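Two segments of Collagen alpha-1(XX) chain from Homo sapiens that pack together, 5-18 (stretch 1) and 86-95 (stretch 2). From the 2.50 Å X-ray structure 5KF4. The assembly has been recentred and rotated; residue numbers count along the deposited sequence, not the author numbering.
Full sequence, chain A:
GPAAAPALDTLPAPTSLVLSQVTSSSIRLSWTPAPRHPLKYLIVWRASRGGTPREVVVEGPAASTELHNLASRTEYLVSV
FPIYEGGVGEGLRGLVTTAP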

# COMPACT_ATOMS: atom_id res chain seq x y z
N ALA A 5 8.29 1.98 -12.25
CA ALA A 5 8.72 3.32 -11.89
C ALA A 5 9.53 3.38 -10.61
O ALA A 5 9.07 2.95 -9.55
CB ALA A 5 7.50 4.22 -11.77
N PRO A 6 10.75 3.93 -10.70
CA PRO A 6 11.66 4.00 -9.55
C PRO A 6 11.07 4.91 -8.48
O PRO A 6 10.37 5.87 -8.80
CB PRO A 6 12.94 4.60 -10.14
CG PRO A 6 12.84 4.36 -11.60
CD PRO A 6 11.38 4.44 -11.92
N ALA A 7 11.34 4.61 -7.22
CA ALA A 7 10.83 5.41 -6.12
C ALA A 7 11.97 6.17 -5.46
O ALA A 7 13.06 5.62 -5.28
CB ALA A 7 10.10 4.54 -5.10
N LEU A 8 11.73 7.43 -5.11
CA LEU A 8 12.80 8.21 -4.52
C LEU A 8 12.80 7.83 -3.05
O LEU A 8 11.78 7.97 -2.37
CB LEU A 8 12.57 9.71 -4.74
CG LEU A 8 12.46 10.15 -6.20
CD1 LEU A 8 12.28 11.67 -6.37
CD2 LEU A 8 13.68 9.68 -6.98
N ASP A 9 13.94 7.38 -2.56
CA ASP A 9 14.05 6.93 -1.18
C ASP A 9 14.22 8.11 -0.23
O ASP A 9 14.33 7.95 0.98
CB ASP A 9 15.21 5.94 -1.04
CG ASP A 9 16.47 6.40 -1.74
OD1 ASP A 9 16.89 7.56 -1.53
OD2 ASP A 9 17.04 5.62 -2.53
N THR A 10 14.23 9.30 -0.82
CA THR A 10 14.42 10.54 -0.09
C THR A 10 13.20 11.42 -0.26
O THR A 10 13.13 12.20 -1.20
CB THR A 10 15.67 11.28 -0.57
OG1 THR A 10 15.56 11.54 -1.98
CG2 THR A 10 16.90 10.45 -0.32
N LEU A 11 12.25 11.30 0.66
CA LEU A 11 11.01 12.07 0.58
C LEU A 11 10.20 11.83 1.84
O LEU A 11 10.38 10.80 2.49
CB LEU A 11 10.22 11.65 -0.66
CG LEU A 11 9.29 12.64 -1.34
CD1 LEU A 11 9.80 12.98 -2.74
CD2 LEU A 11 7.92 12.04 -1.40
N PRO A 12 9.33 12.79 2.22
CA PRO A 12 8.57 12.42 3.42
C PRO A 12 7.67 11.22 3.12
O PRO A 12 6.94 11.20 2.12
CB PRO A 12 7.75 13.68 3.72
CG PRO A 12 8.44 14.78 2.98
CD PRO A 12 9.02 14.15 1.76
N ALA A 13 7.74 10.23 4.00
CA ALA A 13 7.00 8.99 3.85
C ALA A 13 6.08 8.77 5.02
O ALA A 13 6.35 9.25 6.12
CB ALA A 13 7.96 7.81 3.70
N PRO A 14 4.97 8.05 4.81
CA PRO A 14 4.23 7.72 6.03
C PRO A 14 5.01 6.66 6.81
O PRO A 14 5.94 6.06 6.27
CB PRO A 14 2.90 7.18 5.50
CG PRO A 14 3.19 6.70 4.12
CD PRO A 14 4.35 7.50 3.60
N THR A 15 4.64 6.45 8.07
CA THR A 15 5.32 5.48 8.91
C THR A 15 4.33 4.52 9.55
O THR A 15 3.12 4.73 9.48
CB THR A 15 6.15 6.16 10.01
OG1 THR A 15 5.32 7.05 10.77
CG2 THR A 15 7.32 6.94 9.41
N SER A 16 4.87 3.45 10.13
CA SER A 16 4.10 2.54 10.98
C SER A 16 2.90 1.92 10.27
O SER A 16 1.75 2.23 10.58
CB SER A 16 3.63 3.26 12.25
OG SER A 16 2.47 4.04 12.03
N LEU A 17 3.18 1.04 9.31
CA LEU A 17 2.12 0.37 8.57
C LEU A 17 1.42 -0.68 9.42
O LEU A 17 2.06 -1.55 10.01
CB LEU A 17 2.68 -0.27 7.30
CG LEU A 17 1.66 -0.96 6.39
CD1 LEU A 17 0.87 0.11 5.65
CD2 LEU A 17 2.31 -1.91 5.42
N VAL A 18 0.09 -0.62 9.47
CA VAL A 18 -0.70 -1.57 10.25
C VAL A 18 -1.72 -2.29 9.36
O VAL A 18 -2.63 -1.68 8.81
CB VAL A 18 -1.45 -0.87 11.41
CG1 VAL A 18 -2.19 -1.89 12.25
CG2 VAL A 18 -0.47 -0.07 12.27
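Stretch 2 86-95: GGVGEGLRGL

Stretch 2 runs alongside stretch 1 in the same general direction. The two touch at a beta bridge near the start of stretch 1 and again where the two strands pass, with Leu 11 and Ala 13 between. The bridge is a single one between Leu 8 and Gly 89, with Leu 8 CA and Gly 89 CA 4.6 Å apart. Further along, strand 92-95 passes strand 15-18. There the N-to-C directions differ by 29°, the signed crossing angle is -29°, and the axes approach to 7.3 Å. In all, 718 Å² of surface is buried, both sides summed.

Two backbone hydrogen bonds hold the bridge. Leu 8 N donates to Val 88 O at 2.6 Å, with an angle of 171° at the hydrogen. Glu 90 N donates to Leu 8 O at 2.8 Å and 158°. Leu 8 therefore uses both its amide and its carbonyl on the residues flanking Gly 89, the pattern of a parallel bridge. Gly 89 CA also makes a CA-H...O contact with Leu 8 O at 3.2 Å. All three residues of stretch 2 involved have extended backbones, with phi/psi of -102/126 at Val 88, -94/152 at Gly 89 and -57/145 at Glu 90.

Gly 87 adopts 130/-159. At these angles a CB would be jammed against the carbonyl O of Gly 86, and a CB on Gly 87 would also clash with Leu 8 CD1 at 3.0 Å. The Leu 8 side chain is m,t, and Leu 8 CD1 lies 3.3 Å from Gly 86 O. Leu 11 points toward stretch 2 with chi1 t and chi2 off its wells at 114°. Leu 11 CD1 comes to 4.0 Å from Gly 86 O, and Leu 11 CD2 to 4.1 Å from Gly 89 CA. A CB on Gly 89 would be tight against Leu 11 CD2, at 3.0 Å.

Val 88 points sideways with chi1 p. This rotamer leaves Val 88 CG1 at 3.1 Å from Pro 6 O, while Val 88 CG2 is 4.3 Å from Ala 7 CB. Ala 7 CB also lies 3.8 Å from Glu 90 N. The Glu 90 side chain leaves sideways with chi1 off its wells at -108° and chi2 m. Glu 90 OE2 accepts a hydrogen bond from Gly 91 N at 2.9 Å, so the side chain turns back to the backbone of the residue that follows. Glu 90 CB packs 3.8 Å from Asp 9 CA. The end of Asp 9, which is poorly ordered, leads away. Ala 13 points toward stretch 2, and Ala 13 CB is 3.7 Å from Glu 90 O.

Leu 92 has the largest area covered by the other stretch. It points toward stretch 1 as m,t. This places Leu 92 CD2 3.3 Å from Pro 14 O, and Leu 92 CD1 3.6 Å from both Thr 15 C and Leu 17 CB. Leu 17 points toward stretch 2 as t,p. That conformation leaves Leu 17 CD2 by the backbone, 3.9 Å from Arg 93 C and 4.0 Å from Gly 94 N. Thr 15, Ser 16 and Arg 93 point away.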

# COMPACT_ATOMS: atom_id res chain seq x y z
N GLY A 86 7.26 16.25 -5.73
CA GLY A 86 8.67 15.94 -5.90
C GLY A 86 8.97 14.54 -6.42
O GLY A 86 10.13 14.17 -6.59
N GLY A 87 7.91 13.77 -6.67
CA GLY A 87 8.04 12.45 -7.27
C GLY A 87 7.30 11.36 -6.53
O GLY A 87 6.35 11.64 -5.79
N VAL A 88 7.69 10.11 -6.75
CA VAL A 88 7.14 8.99 -5.99
C VAL A 88 8.16 8.59 -4.93
O VAL A 88 9.32 8.34 -5.24
CB VAL A 88 6.78 7.78 -6.89
CG1 VAL A 88 7.89 7.47 -7.87
CG2 VAL A 88 6.41 6.56 -6.04
N GLY A 89 7.72 8.54 -3.67
CA GLY A 89 8.63 8.19 -2.60
C GLY A 89 8.61 6.72 -2.23
O GLY A 89 7.61 6.03 -2.44
N GLU A 90 9.74 6.22 -1.73
CA GLU A 90 9.79 4.89 -1.14
C GLU A 90 8.76 4.81 -0.03
O GLU A 90 8.52 5.79 0.68
CB GLU A 90 11.19 4.56 -0.61
CG GLU A 90 11.95 3.54 -1.46
CD GLU A 90 11.26 2.19 -1.51
OE1 GLU A 90 11.67 1.34 -2.34
OE2 GLU A 90 10.31 1.97 -0.73
N GLY A 91 8.14 3.64 0.13
CA GLY A 91 7.06 3.51 1.09
C GLY A 91 7.13 2.34 2.05
O GLY A 91 8.18 1.72 2.24
N LEU A 92 5.98 2.03 2.64
CA LEU A 92 5.88 0.97 3.62
C LEU A 92 5.41 -0.31 2.95
O LEU A 92 4.67 -0.26 1.97
CB LEU A 92 4.89 1.35 4.73
CG LEU A 92 5.05 2.71 5.41
CD1 LEU A 92 3.87 2.99 6.34
CD2 LEU A 92 6.35 2.74 6.20
N ARG A 93 5.82 -1.45 3.49
CA ARG A 93 5.29 -2.70 2.98
C ARG A 93 5.33 -3.83 4.00
O ARG A 93 6.05 -3.77 5.00
CB ARG A 93 6.04 -3.12 1.70
CG ARG A 93 7.51 -3.42 1.87
CD ARG A 93 8.06 -3.94 0.55
NE ARG A 93 9.41 -3.50 0.27
CZ ARG A 93 10.05 -3.74 -0.87
NH1 ARG A 93 9.45 -4.45 -1.83
NH2 ARG A 93 11.28 -3.30 -1.06
N GLY A 94 4.50 -4.84 3.76
CA GLY A 94 4.41 -6.00 4.62
C GLY A 94 3.66 -7.15 3.98
O GLY A 94 2.96 -6.97 2.98
N LEU A 95 3.80 -8.33 4.56
CA LEU A 95 3.12 -9.52 4.06
C LEU A 95 1.93 -9.85 4.95
O LEU A 95 2.06 -9.87 6.18
CB LEU A 95 4.07 -10.71 4.00
CG LEU A 95 5.24 -10.65 3.02
CD1 LEU A 95 6.22 -11.77 3.34
CD2 LEU A 95 4.77 -10.75 1.58